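Local coordinates for Na-translocating NADH-quinone reductase subunit C NqrC (Shewanella oneidensis, PDB 4XHF), which is the FMN-binding subunit C of a sodium-translocating membrane complex, here represented by its soluble fragment with flavin mononucleotide in the model, at residues Val151-Val163 with Thr177-Phe191. Sequence-based numbering, arbitrary orientation.
Sequences VEPDFNTIKGVVV and TDPHWLSLWKGKQLF
Thr157 and Gln189 form a single backbone bridge, their CA atoms 4.4 Å apart, where the chain leaving helix 179-182 runs alongside the start of strand 158-165. Three backbone bonds tie this end: Leu190 N gives to Asn156 O, Ile158 N to Lys188 O (2.7 Å, the donor almost in line with the carbonyl) and Gly187 N to Ile158 O. Gly187 lies in the type II turn Trp185-Lys188, which leads from helical geometry into this pairing. Beyond it the helix packs on the strand, Leu182 CB also lying against Val161 O.

A trans first torsion of Asn156 (chi1 -171°) turns its amide toward segment 177-191, where it stacks on that of Gln189, the planes 20° apart. Its OD1 accepts from Phe191 N at 2.7 Å, nearly straight; ND2 reaches Phe191 O weakly. One water joins Asn156 ND2, Gln189 OE1 and Phe191 O. Gln189 sends NE2 to Thr157 OG1 (3.1 Å), the hydroxyl oxygen lying in the Gln189 amide plane. That hydroxyl donates to the syn lone pair of Asp154 OD2, while Asp154 OD1 accepts from Asn156 N, an Asx turn, and from Thr157 N, which extends it to an Asx motif.

Ile158 CD1 sits at the edge of the Trp185 indole, 4.0 Å from CE3, and meets Leu190 CD2. Val161 CG2 packs against Trp185 CB at 3.5 Å, and its CG1 touches Leu182 CD2, which Val163 CG2 also meets.

Both segments belong to the FMN-binding domain, helix and following chain packed against the sheet; the Thr177 side chain is about 12 Å from the bound FMN. Strand 144-151 pairs with the strand's other edge, a classic bulge at Lys159 and Gly160 facing Ala150. Helix 221-234 packs on Val161 and Trp185 through Met231, while Phe244 of helix 241-249 stacks on Phe155.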
loop_
_atom_site.group_PDB
_atom_site.type_symbol
_atom_site.label_atom_id
_atom_site.label_comp_id
_atom_site.label_asym_id
_atom_site.label_seq_id
_atom_site.Cartn_x
_atom_site.Cartn_y
_atom_site.Cartn_z
ATOM N N VAL A 151 -5.119 -5.648 -2.199
ATOM C CA VAL A 151 -6.562 -5.799 -2.070
ATOM C C VAL A 151 -7.070 -6.804 -3.098
ATOM O O VAL A 151 -6.552 -6.876 -4.210
ATOM C CB VAL A 151 -7.294 -4.445 -2.243
ATOM C CG1 VAL A 151 -6.907 -3.488 -1.130
ATOM C CG2 VAL A 151 -6.990 -3.823 -3.599
ATOM N N GLU A 152 -8.071 -7.586 -2.713
ATOM C CA GLU A 152 -8.674 -8.560 -3.614
ATOM C C GLU A 152 -9.472 -7.836 -4.702
ATOM O O GLU A 152 -9.751 -6.644 -4.571
ATOM C CB GLU A 152 -9.571 -9.528 -2.836
ATOM C CG GLU A 152 -8.840 -10.329 -1.763
ATOM C CD GLU A 152 -9.698 -11.428 -1.158
ATOM O OE1 GLU A 152 -10.900 -11.497 -1.487
ATOM O OE2 GLU A 152 -9.168 -12.226 -0.358
ATOM N N PRO A 153 -9.834 -8.550 -5.783
ATOM C CA PRO A 153 -10.545 -7.948 -6.919
ATOM C C PRO A 153 -11.895 -7.314 -6.577
ATOM O O PRO A 153 -12.463 -6.645 -7.440
ATOM C CB PRO A 153 -10.738 -9.133 -7.871
ATOM C CG PRO A 153 -9.629 -10.052 -7.550
ATOM C CD PRO A 153 -9.476 -9.952 -6.064
ATOM N N ASP A 154 -12.408 -7.521 -5.366
ATOM C CA ASP A 154 -13.592 -6.787 -4.924
ATOM C C ASP A 154 -13.181 -5.385 -4.471
ATOM O O ASP A 154 -14.027 -4.523 -4.230
ATOM C CB ASP A 154 -14.334 -7.531 -3.800
ATOM C CG ASP A 154 -13.495 -7.719 -2.540
ATOM O OD1 ASP A 154 -12.399 -7.129 -2.429
ATOM O OD2 ASP A 154 -13.948 -8.465 -1.643
ATOM N N PHE A 155 -11.870 -5.181 -4.358
ATOM C CA PHE A 155 -11.292 -3.891 -3.990
ATOM C C PHE A 155 -11.795 -3.448 -2.620
ATOM O O PHE A 155 -12.065 -2.269 -2.385
ATOM C CB PHE A 155 -11.610 -2.847 -5.061
ATOM C CG PHE A 155 -11.135 -3.235 -6.432
ATOM C CD1 PHE A 155 -9.838 -3.677 -6.628
ATOM C CD2 PHE A 155 -11.991 -3.184 -7.517
ATOM C CE1 PHE A 155 -9.398 -4.044 -7.885
ATOM C CE2 PHE A 155 -11.557 -3.550 -8.776
ATOM C CZ PHE A 155 -10.260 -3.983 -8.959
ATOM N N ASN A 156 -11.903 -4.418 -1.719
ATOM C CA ASN A 156 -12.371 -4.181 -0.361
ATOM C C ASN A 156 -11.628 -5.080 0.621
ATOM O O ASN A 156 -11.075 -4.611 1.615
ATOM C CB ASN A 156 -13.880 -4.421 -0.270
ATOM C CG ASN A 156 -14.466 -3.978 1.054
ATOM O OD1 ASN A 156 -13.844 -3.226 1.803
ATOM N ND2 ASN A 156 -15.677 -4.435 1.343
ATOM N N THR A 157 -11.604 -6.376 0.324
ATOM C CA THR A 157 -10.935 -7.350 1.179
ATOM C C THR A 157 -9.418 -7.235 1.044
ATOM O O THR A 157 -8.875 -7.279 -0.060
ATOM C CB THR A 157 -11.376 -8.791 0.838
ATOM O OG1 THR A 157 -12.802 -8.890 0.925
ATOM C CG2 THR A 157 -10.747 -9.798 1.792
ATOM N N ILE A 158 -8.743 -7.083 2.178
ATOM C CA ILE A 158 -7.293 -6.954 2.201
ATOM C C ILE A 158 -6.616 -8.318 2.049
ATOM O O ILE A 158 -6.921 -9.258 2.783
ATOM C CB ILE A 158 -6.825 -6.286 3.505
ATOM C CG1 ILE A 158 -7.448 -4.892 3.629
ATOM C CG2 ILE A 158 -5.302 -6.192 3.546
ATOM C CD1 ILE A 158 -7.256 -4.249 4.981
ATOM N N LYS A 159 -5.694 -8.409 1.092
ATOM C CA LYS A 159 -4.945 -9.638 0.836
ATOM C C LYS A 159 -3.618 -9.639 1.594
ATOM O O LYS A 159 -2.985 -10.681 1.759
ATOM C CB LYS A 159 -4.690 -9.803 -0.666
ATOM C CG LYS A 159 -4.225 -11.193 -1.092
ATOM C CD LYS A 159 -5.372 -12.192 -1.101
ATOM C CE LYS A 159 -4.929 -13.552 -1.616
ATOM N NZ LYS A 159 -4.442 -13.477 -3.019
ATOM N N GLY A 160 -3.194 -8.464 2.047
ATOM C CA GLY A 160 -1.972 -8.348 2.820
ATOM C C GLY A 160 -1.485 -6.920 2.951
ATOM O O GLY A 160 -1.664 -6.102 2.046
ATOM N N VAL A 161 -0.874 -6.626 4.094
ATOM C CA VAL A 161 -0.282 -5.321 4.352
ATOM C C VAL A 161 1.198 -5.481 4.675
ATOM O O VAL A 161 1.578 -6.340 5.470
ATOM C CB VAL A 161 -0.990 -4.604 5.512
ATOM C CG1 VAL A 161 -0.307 -3.278 5.830
ATOM C CG2 VAL A 161 -2.452 -4.381 5.173
ATOM N N VAL A 162 2.022 -4.646 4.049
ATOM C CA VAL A 162 3.462 -4.655 4.271
ATOM C C VAL A 162 3.947 -3.236 4.528
ATOM O O VAL A 162 3.846 -2.379 3.656
ATOM C CB VAL A 162 4.224 -5.243 3.060
ATOM C CG1 VAL A 162 5.731 -5.173 3.280
ATOM C CG2 VAL A 162 3.802 -6.679 2.805
ATOM N N VAL A 163 4.469 -2.996 5.727
ATOM C CA VAL A 163 5.112 -1.726 6.051
ATOM C C VAL A 163 6.618 -1.959 6.052
ATOM O O VAL A 163 7.098 -2.907 6.672
ATOM C CB VAL A 163 4.640 -1.171 7.417
ATOM C CG1 VAL A 163 5.413 0.083 7.807
ATOM C CG2 VAL A 163 3.149 -0.875 7.378
ATOM N N THR A 177 6.240 -2.672 11.461
ATOM C CA THR A 177 7.022 -3.537 10.578
ATOM C C THR A 177 7.036 -4.995 11.048
ATOM O O THR A 177 7.580 -5.862 10.369
ATOM C CB THR A 177 8.479 -3.044 10.460
ATOM O OG1 THR A 177 9.084 -2.997 11.759
ATOM C CG2 THR A 177 8.523 -1.659 9.832
ATOM N N ASP A 178 6.434 -5.259 12.206
ATOM C CA ASP A 178 6.362 -6.611 12.756
ATOM C C ASP A 178 5.353 -7.451 11.976
ATOM O O ASP A 178 4.164 -7.127 11.965
ATOM C CB ASP A 178 5.973 -6.562 14.238
ATOM C CG ASP A 178 6.064 -7.920 14.920
ATOM O OD1 ASP A 178 6.269 -8.938 14.227
ATOM O OD2 ASP A 178 5.918 -7.967 16.160
ATOM N N PRO A 179 5.818 -8.532 11.324
ATOM C CA PRO A 179 4.903 -9.397 10.569
ATOM C C PRO A 179 3.767 -9.969 11.410
ATOM O O PRO A 179 2.687 -10.226 10.879
ATOM C CB PRO A 179 5.817 -10.521 10.075
ATOM C CG PRO A 179 7.155 -9.910 10.012
ATOM C CD PRO A 179 7.216 -8.975 11.173
ATOM N N HIS A 180 4.015 -10.179 12.699
ATOM C CA HIS A 180 2.989 -10.695 13.595
ATOM C C HIS A 180 1.777 -9.774 13.613
ATOM O O HIS A 180 0.638 -10.237 13.669
ATOM C CB HIS A 180 3.539 -10.858 15.014
ATOM C CG HIS A 180 4.551 -11.952 15.151
ATOM N ND1 HIS A 180 4.210 -13.242 15.501
ATOM C CD2 HIS A 180 5.896 -11.950 14.989
ATOM C CE1 HIS A 180 5.301 -13.987 15.547
ATOM N NE2 HIS A 180 6.337 -13.227 15.241
ATOM N N TRP A 181 2.028 -8.470 13.562
ATOM C CA TRP A 181 0.955 -7.484 13.593
ATOM C C TRP A 181 0.367 -7.250 12.206
ATOM O O TRP A 181 -0.844 -7.104 12.055
ATOM C CB TRP A 181 1.461 -6.161 14.168
ATOM C CG TRP A 181 0.403 -5.104 14.220
ATOM C CD1 TRP A 181 -0.604 -4.995 15.133
ATOM C CD2 TRP A 181 0.247 -4.004 13.318
ATOM N NE1 TRP A 181 -1.380 -3.896 14.855
ATOM C CE2 TRP A 181 -0.877 -3.270 13.745
ATOM C CE3 TRP A 181 0.948 -3.568 12.189
ATOM C CZ2 TRP A 181 -1.315 -2.125 13.086
ATOM C CZ3 TRP A 181 0.513 -2.432 11.536
ATOM C CH2 TRP A 181 -0.608 -1.723 11.985
ATOM N N LEU A 182 1.230 -7.215 11.198
ATOM C CA LEU A 182 0.796 -6.982 9.825
ATOM C C LEU A 182 -0.130 -8.092 9.331
ATOM O O LEU A 182 -1.007 -7.854 8.503
ATOM C CB LEU A 182 2.010 -6.864 8.900
ATOM C CG LEU A 182 2.877 -5.616 9.074
ATOM C CD1 LEU A 182 4.221 -5.815 8.403
ATOM C CD2 LEU A 182 2.171 -4.400 8.502
ATOM N N SER A 183 0.071 -9.302 9.841
ATOM C CA SER A 183 -0.718 -10.453 9.415
ATOM C C SER A 183 -2.173 -10.332 9.855
ATOM O O SER A 183 -3.053 -11.000 9.309
ATOM C CB SER A 183 -0.119 -11.743 9.970
ATOM O OG SER A 183 -0.252 -11.798 11.380
ATOM N N LEU A 184 -2.418 -9.484 10.848
ATOM C CA LEU A 184 -3.764 -9.279 11.374
ATOM C C LEU A 184 -4.691 -8.635 10.348
ATOM O O LEU A 184 -5.910 -8.782 10.424
ATOM C CB LEU A 184 -3.715 -8.407 12.629
ATOM C CG LEU A 184 -2.866 -8.903 13.799
ATOM C CD1 LEU A 184 -2.889 -7.876 14.916
ATOM C CD2 LEU A 184 -3.351 -10.251 14.301
ATOM N N TRP A 185 -4.111 -7.909 9.398
ATOM C CA TRP A 185 -4.895 -7.180 8.407
ATOM C C TRP A 185 -5.492 -8.108 7.354
ATOM O O TRP A 185 -6.484 -7.764 6.711
ATOM C CB TRP A 185 -4.030 -6.119 7.724
ATOM C CG TRP A 185 -3.577 -5.019 8.642
ATOM C CD1 TRP A 185 -2.518 -5.051 9.501
ATOM C CD2 TRP A 185 -4.165 -3.721 8.782
ATOM N NE1 TRP A 185 -2.414 -3.856 10.171
ATOM C CE2 TRP A 185 -3.413 -3.022 9.746
ATOM C CE3 TRP A 185 -5.256 -3.082 8.185
ATOM C CZ2 TRP A 185 -3.718 -1.718 10.129
ATOM C CZ3 TRP A 185 -5.556 -1.789 8.566
ATOM C CH2 TRP A 185 -4.791 -1.121 9.528
ATOM N N LYS A 186 -4.882 -9.277 7.177
ATOM C CA LYS A 186 -5.329 -10.230 6.167
ATOM C C LYS A 186 -6.792 -10.614 6.381
ATOM O O LYS A 186 -7.170 -11.085 7.453
ATOM C CB LYS A 186 -4.440 -11.481 6.190
ATOM C CG LYS A 186 -4.859 -12.597 5.232
ATOM C CD LYS A 186 -4.691 -12.185 3.783
ATOM C CE LYS A 186 -5.154 -13.276 2.827
ATOM N NZ LYS A 186 -4.272 -14.475 2.874
ATOM N N GLY A 187 -7.610 -10.392 5.355
ATOM C CA GLY A 187 -9.008 -10.788 5.385
ATOM C C GLY A 187 -9.944 -9.673 5.806
ATOM O O GLY A 187 -11.158 -9.776 5.637
ATOM N N LYS A 188 -9.380 -8.605 6.360
ATOM C CA LYS A 188 -10.174 -7.460 6.783
ATOM C C LYS A 188 -10.683 -6.697 5.565
ATOM O O LYS A 188 -10.148 -6.849 4.468
ATOM C CB LYS A 188 -9.349 -6.541 7.685
ATOM C CG LYS A 188 -8.823 -7.216 8.945
ATOM C CD LYS A 188 -9.947 -7.620 9.881
ATOM C CE LYS A 188 -9.419 -8.366 11.092
ATOM N NZ LYS A 188 -10.472 -8.560 12.125
ATOM N N GLN A 189 -11.711 -5.874 5.766
ATOM C CA GLN A 189 -12.327 -5.129 4.671
ATOM C C GLN A 189 -12.302 -3.620 4.912
ATOM O O GLN A 189 -12.667 -3.143 5.985
ATOM C CB GLN A 189 -13.764 -5.605 4.458
ATOM C CG GLN A 189 -13.846 -6.990 3.839
ATOM C CD GLN A 189 -15.261 -7.390 3.488
ATOM O OE1 GLN A 189 -16.215 -7.007 4.168
ATOM N NE2 GLN A 189 -15.409 -8.159 2.415
ATOM N N LEU A 190 -11.873 -2.883 3.892
ATOM C CA LEU A 190 -11.685 -1.439 3.994
ATOM C C LEU A 190 -12.993 -0.670 4.149
ATOM O O LEU A 190 -13.063 0.280 4.929
ATOM C CB LEU A 190 -10.935 -0.923 2.764
ATOM C CG LEU A 190 -9.475 -1.361 2.644
ATOM C CD1 LEU A 190 -9.007 -1.216 1.213
ATOM C CD2 LEU A 190 -8.587 -0.548 3.571
ATOM N N PHE A 191 -14.020 -1.083 3.409
ATOM C CA PHE A 191 -15.266 -0.322 3.314
ATOM C C PHE A 191 -16.481 -1.077 3.835
ATOM O O PHE A 191 -16.497 -2.309 3.854
ATOM C CB PHE A 191 -15.524 0.074 1.861
ATOM C CG PHE A 191 -14.351 0.722 1.194
ATOM C CD1 PHE A 191 -14.098 2.071 1.369
ATOM C CD2 PHE A 191 -13.507 -0.016 0.385
ATOM C CE1 PHE A 191 -13.020 2.669 0.752
ATOM C CE2 PHE A 191 -12.428 0.577 -0.235
ATOM C CZ PHE A 191 -12.186 1.921 -0.051
HETATM O O HOH W 1 -17.887 -4.705 3.377
#